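Side-chain contacts in transcription termination factor FttA (Methanosarcina mazei, PDB 2XR1), which probably terminates transcription genome-wide as a zinc-dependent homodimeric ribonuclease that cleaves nascent RNA and degrades the product in the 5'-3' direction: residues Y97-D100 with E105-I108; K167-K172 with E263-C268. All coordinates share one frame; numbering follows the deposited sequence.

Interaction 1 (Y97-D100 with E105-I108); sequences YYFD and EVII
Val-106 packs against Phe-99 and Tyr-97 on one face of the antiparallel beta hairpin formed by strands 94-99 and 105-110, within the second KH domain. Its methyl CG2 is a bump set into the corner made by the Phe-99 face and the Tyr-97 edge: it lies over Phe-99, a CH-pi contact of 4.1 Å to the ring centroid, and meets Tyr-97 CD2 at 4.2 Å. CG1 sits between backbone N and carbonyl carbon (chi1 53°), leaving CG2 anti to N and directed at the Phe-99 face. Ile-108 prolongs the apolar row, its CG1 resting 4.1 Å from Tyr-97 CD2. Short, branched Val-106 and Ile-108 suit this middle strand, flanked by 94-99 and 134-139. Helix 78-87 touches the Tyr-97 and Phe-99 side chains through Glu-85 and Ser-80, and Trp-133 meets the Phe-99 ring edge-to-face.

On the reverse face, Ile-107 presents CG1 to Tyr-98 CD2 at 4.2 Å, and one face of the Tyr-98 ring lies over Asp-100 N. At the turn end, Asp-100 OD2 and Glu-105 OE1 are 4.8 Å apart, probably a mild repulsion; partly exposed Glu-105 also touches Lys-136. Register comes from the hydrogen-bonded pair Tyr-98 and Ile-107: Tyr-98 N uses an in-plane lone pair of Ile-107 O at 3.1 Å, whereas Ile-107 N approaches Tyr-98 O from above the carbonyl plane, with a nearly straight N-H...O angle of 175°.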
loop_
_atom_site.group_PDB
_atom_site.type_symbol
_atom_site.label_atom_id
_atom_site.label_comp_id
_atom_site.label_asym_id
_atom_site.label_seq_id
_atom_site.Cartn_x
_atom_site.Cartn_y
_atom_site.Cartn_z
ATOM N N TYR B 97 -26.929 -16.805 -37.177
ATOM C CA TYR B 97 -26.260 -15.532 -37.506
ATOM C C TYR B 97 -26.131 -14.678 -36.246
ATOM O O TYR B 97 -27.016 -14.717 -35.407
ATOM C CB TYR B 97 -27.061 -14.710 -38.511
ATOM C CG TYR B 97 -27.449 -15.397 -39.804
ATOM C CD1 TYR B 97 -28.552 -16.232 -39.864
ATOM C CD2 TYR B 97 -26.744 -15.170 -40.978
ATOM C CE1 TYR B 97 -28.929 -16.843 -41.047
ATOM C CE2 TYR B 97 -27.113 -15.782 -42.167
ATOM C CZ TYR B 97 -28.210 -16.618 -42.193
ATOM O OH TYR B 97 -28.577 -17.229 -43.372
ATOM N N TYR B 98 -25.058 -13.898 -36.120
ATOM C CA TYR B 98 -24.940 -12.923 -35.029
ATOM C C TYR B 98 -24.244 -11.647 -35.469
ATOM O O TYR B 98 -23.047 -11.637 -35.773
ATOM C CB TYR B 98 -24.170 -13.500 -33.852
ATOM C CG TYR B 98 -23.705 -12.456 -32.836
ATOM C CD1 TYR B 98 -24.627 -11.629 -32.179
ATOM C CD2 TYR B 98 -22.349 -12.317 -32.518
ATOM C CE1 TYR B 98 -24.206 -10.680 -31.239
ATOM C CE2 TYR B 98 -21.911 -11.378 -31.581
ATOM C CZ TYR B 98 -22.839 -10.565 -30.940
ATOM O OH TYR B 98 -22.377 -9.639 -30.010
ATOM N N PHE B 99 -25.008 -10.560 -35.436
ATOM C CA PHE B 99 -24.581 -9.261 -35.921
ATOM C C PHE B 99 -23.945 -8.470 -34.752
ATOM O O PHE B 99 -24.633 -7.797 -33.974
ATOM C CB PHE B 99 -25.787 -8.538 -36.542
ATOM C CG PHE B 99 -26.309 -9.189 -37.806
ATOM C CD1 PHE B 99 -27.140 -10.281 -37.751
ATOM C CD2 PHE B 99 -25.962 -8.701 -39.057
ATOM C CE1 PHE B 99 -27.614 -10.870 -38.926
ATOM C CE2 PHE B 99 -26.427 -9.287 -40.229
ATOM C CZ PHE B 99 -27.248 -10.361 -40.166
ATOM N N ASP B 100 -22.620 -8.597 -34.628
ATOM C CA ASP B 100 -21.834 -7.989 -33.533
ATOM C C ASP B 100 -21.990 -6.472 -33.511
ATOM O O ASP B 100 -22.075 -5.837 -34.565
ATOM C CB ASP B 100 -20.349 -8.377 -33.693
ATOM C CG ASP B 100 -19.474 -8.012 -32.472
ATOM O OD1 ASP B 100 -19.886 -7.183 -31.631
ATOM O OD2 ASP B 100 -18.344 -8.545 -32.361
ATOM N N GLU B 105 -19.821 -6.833 -37.919
ATOM C CA GLU B 105 -19.508 -8.170 -38.467
ATOM C C GLU B 105 -20.787 -9.029 -38.460
ATOM O O GLU B 105 -21.700 -8.764 -37.671
ATOM C CB GLU B 105 -18.349 -8.819 -37.678
ATOM C CG GLU B 105 -17.071 -7.952 -37.716
ATOM C CD GLU B 105 -15.783 -8.576 -37.098
ATOM O OE1 GLU B 105 -15.848 -9.579 -36.354
ATOM O OE2 GLU B 105 -14.677 -8.023 -37.346
ATOM N N VAL B 106 -20.887 -9.998 -39.377
ATOM C CA VAL B 106 -21.881 -11.071 -39.259
ATOM C C VAL B 106 -21.188 -12.435 -39.160
ATOM O O VAL B 106 -20.505 -12.867 -40.089
ATOM C CB VAL B 106 -22.915 -11.099 -40.402
ATOM C CG1 VAL B 106 -22.245 -11.131 -41.766
ATOM C CG2 VAL B 106 -23.831 -12.301 -40.250
ATOM N N ILE B 107 -21.378 -13.096 -38.017
ATOM C CA ILE B 107 -20.915 -14.448 -37.820
ATOM C C ILE B 107 -21.927 -15.374 -38.453
ATOM O O ILE B 107 -23.093 -15.284 -38.149
ATOM C CB ILE B 107 -20.821 -14.809 -36.343
ATOM C CG1 ILE B 107 -19.896 -13.850 -35.594
ATOM C CG2 ILE B 107 -20.287 -16.230 -36.187
ATOM C CD1 ILE B 107 -18.484 -14.017 -35.933
ATOM N N ILE B 108 -21.472 -16.250 -39.335
ATOM C CA ILE B 108 -22.314 -17.241 -39.977
ATOM C C ILE B 108 -21.853 -18.608 -39.502
ATOM O O ILE B 108 -20.672 -18.919 -39.578
ATOM C CB ILE B 108 -22.169 -17.183 -41.499
ATOM C CG1 ILE B 108 -22.840 -15.917 -42.035
ATOM C CG2 ILE B 108 -22.710 -18.438 -42.133
ATOM C CD1 ILE B 108 -22.698 -15.741 -43.533
#

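Interaction 2 (K167-K172 with E263-C268); sequences KTVGRK and EGPVYC
Val-169 of helix 159-173 meets Pro-265 and Tyr-267, and the contact is built almost wholly from apolar packing. Both valine methyls lie over one side of the proline ring: CG1 is 3.9 Å from Pro-265 CG, while CG2 comes 4.0 Å from Pro-265 CD. CG1 stands opposite the valine's own backbone N (chi1 167°), which lets the same methyl also reach the Tyr-267 hydroxyl, CG1 to OH being 4.1 Å. Tyr-267 comes from the opposite direction, its long side chain bringing the ring end to the helix although its stem leaves the strand to one side. The Gly-264 backbone comes near Val-169 (CG2 to CA 4.5 Å), and its lack of a side chain avoids crowding the ring of Pro-265.

Hydrogen bonds serve each partner separately. Turns of the helix are joined internally, as by Arg-171 N to Lys-167 O, and Thr-168 OG1 bonds to Glu-164 O. On the other side of the contact, Pro-265 and Tyr-267 are tied by backbone bonds to strand 240-242 and its continuation at Val-243.

Charged groups stay at the margin, where Lys-172 NZ makes a weak hydrogen bond to Asn-236 O. Val-169 thus docks the helix on the start of strand 266-268, which lies between the parallel strands 240-242 and 308-310 in a sheet of the metallo-beta-lactamase fold.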
loop_
_atom_site.group_PDB
_atom_site.type_symbol
_atom_site.label_atom_id
_atom_site.label_comp_id
_atom_site.label_asym_id
_atom_site.label_seq_id
_atom_site.Cartn_x
_atom_site.Cartn_y
_atom_site.Cartn_z
ATOM N N LYS B 167 -16.320 4.676 -25.515
ATOM C CA LYS B 167 -15.765 5.997 -25.755
ATOM C C LYS B 167 -15.107 6.549 -24.513
ATOM O O LYS B 167 -14.094 7.239 -24.605
ATOM C CB LYS B 167 -16.835 6.985 -26.170
ATOM C CG LYS B 167 -17.245 6.931 -27.606
ATOM C CD LYS B 167 -18.133 8.147 -27.938
ATOM C CE LYS B 167 -19.423 7.745 -28.637
ATOM N NZ LYS B 167 -20.453 8.829 -28.514
ATOM N N THR B 168 -15.700 6.279 -23.355
ATOM C CA THR B 168 -15.221 6.876 -22.100
ATOM C C THR B 168 -13.912 6.215 -21.694
ATOM O O THR B 168 -12.935 6.869 -21.360
ATOM C CB THR B 168 -16.319 6.816 -20.958
ATOM O OG1 THR B 168 -17.445 7.623 -21.348
ATOM C CG2 THR B 168 -15.792 7.370 -19.647
ATOM N N VAL B 169 -13.923 4.902 -21.738
ATOM C CA VAL B 169 -12.745 4.091 -21.469
ATOM C C VAL B 169 -11.616 4.445 -22.425
ATOM O O VAL B 169 -10.460 4.561 -22.010
ATOM C CB VAL B 169 -13.094 2.615 -21.610
ATOM C CG1 VAL B 169 -11.849 1.785 -21.660
ATOM C CG2 VAL B 169 -13.996 2.233 -20.462
ATOM N N GLY B 170 -11.977 4.616 -23.704
ATOM C CA GLY B 170 -11.022 4.940 -24.753
ATOM C C GLY B 170 -10.265 6.220 -24.475
ATOM O O GLY B 170 -9.033 6.191 -24.431
ATOM N N ARG B 171 -11.003 7.317 -24.251
ATOM C CA ARG B 171 -10.420 8.637 -23.961
ATOM C C ARG B 171 -9.561 8.657 -22.682
ATOM O O ARG B 171 -8.615 9.416 -22.549
ATOM C CB ARG B 171 -11.515 9.706 -23.836
ATOM C CG ARG B 171 -12.288 9.950 -25.112
ATOM C CD ARG B 171 -13.363 11.044 -24.957
ATOM N NE ARG B 171 -14.504 10.746 -25.835
ATOM C CZ ARG B 171 -14.946 11.491 -26.841
ATOM N NH1 ARG B 171 -14.384 12.660 -27.136
ATOM N NH2 ARG B 171 -16.003 11.064 -27.541
ATOM N N LYS B 172 -9.890 7.812 -21.734
ATOM C CA LYS B 172 -9.123 7.717 -20.513
ATOM C C LYS B 172 -7.764 7.007 -20.784
ATOM O O LYS B 172 -6.698 7.414 -20.279
ATOM C CB LYS B 172 -9.997 6.977 -19.479
ATOM C CG LYS B 172 -9.296 6.635 -18.182
ATOM C CD LYS B 172 -10.213 6.831 -16.972
ATOM C CE LYS B 172 -9.689 6.081 -15.765
ATOM N NZ LYS B 172 -10.740 6.076 -14.699
ATOM N N GLU B 263 -16.380 1.899 -12.737
ATOM C CA GLU B 263 -17.007 2.144 -14.037
ATOM C C GLU B 263 -16.048 2.054 -15.251
ATOM O O GLU B 263 -16.335 2.576 -16.331
ATOM C CB GLU B 263 -17.766 3.492 -13.976
ATOM C CG GLU B 263 -19.280 3.277 -13.796
ATOM C CD GLU B 263 -20.050 4.505 -13.376
ATOM O OE1 GLU B 263 -19.459 5.606 -13.294
ATOM O OE2 GLU B 263 -21.273 4.378 -13.130
ATOM N N GLY B 264 -14.914 1.381 -15.059
ATOM C CA GLY B 264 -13.975 1.132 -16.129
ATOM C C GLY B 264 -14.171 -0.271 -16.737
ATOM O O GLY B 264 -15.178 -0.944 -16.490
ATOM N N PRO B 265 -13.193 -0.717 -17.539
ATOM C CA PRO B 265 -13.268 -1.947 -18.263
ATOM C C PRO B 265 -12.796 -3.159 -17.471
ATOM O O PRO B 265 -12.019 -3.032 -16.526
ATOM C CB PRO B 265 -12.308 -1.704 -19.392
ATOM C CG PRO B 265 -11.281 -0.807 -18.802
ATOM C CD PRO B 265 -11.966 0.043 -17.849
ATOM N N VAL B 266 -13.284 -4.332 -17.878
ATOM C CA VAL B 266 -12.806 -5.600 -17.402
ATOM C C VAL B 266 -12.230 -6.284 -18.631
ATOM O O VAL B 266 -12.949 -6.459 -19.625
ATOM C CB VAL B 266 -13.962 -6.443 -16.848
ATOM C CG1 VAL B 266 -13.435 -7.783 -16.411
ATOM C CG2 VAL B 266 -14.661 -5.727 -15.743
ATOM N N TYR B 267 -10.946 -6.642 -18.603
ATOM C CA TYR B 267 -10.286 -7.251 -19.786
ATOM C C TYR B 267 -10.060 -8.714 -19.491
ATOM O O TYR B 267 -9.543 -9.039 -18.429
ATOM C CB TYR B 267 -8.927 -6.646 -20.087
ATOM C CG TYR B 267 -8.970 -5.237 -20.531
ATOM C CD1 TYR B 267 -9.333 -4.922 -21.817
ATOM C CD2 TYR B 267 -8.628 -4.216 -19.665
ATOM C CE1 TYR B 267 -9.385 -3.611 -22.244
ATOM C CE2 TYR B 267 -8.677 -2.893 -20.065
ATOM C CZ TYR B 267 -9.075 -2.598 -21.348
ATOM O OH TYR B 267 -9.163 -1.305 -21.739
ATOM N N CYS B 268 -10.459 -9.577 -20.443
ATOM C CA CYS B 268 -10.253 -11.020 -20.345
ATOM C C CYS B 268 -10.361 -11.642 -21.710
ATOM O O CYS B 268 -10.613 -10.958 -22.651
ATOM C CB CYS B 268 -11.294 -11.654 -19.456
ATOM S SG CYS B 268 -12.909 -11.490 -20.178
#

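In the fold
Interaction 1 is local, joining neighbouring strands of the second KH domain, whereas interaction 2 brings together segments 91 residues apart, placing helix 159-173 against the metallo-beta-lactamase core. The centres of interaction 1 and interaction 2 are 24 Å apart, and the nearest atoms of interaction 1 and interaction 2 are about 13 Å apart, so the two do not touch; both segments of interaction 1 come earlier in the chain than those of interaction 2. Neither belongs to the dinuclear zinc site. Interaction 2 is linked to it through strand 240-242, which runs on to the zinc ligands His-245 and His-247. Interaction 1 lies within a KH domain, a class commonly associated with nucleic-acid binding.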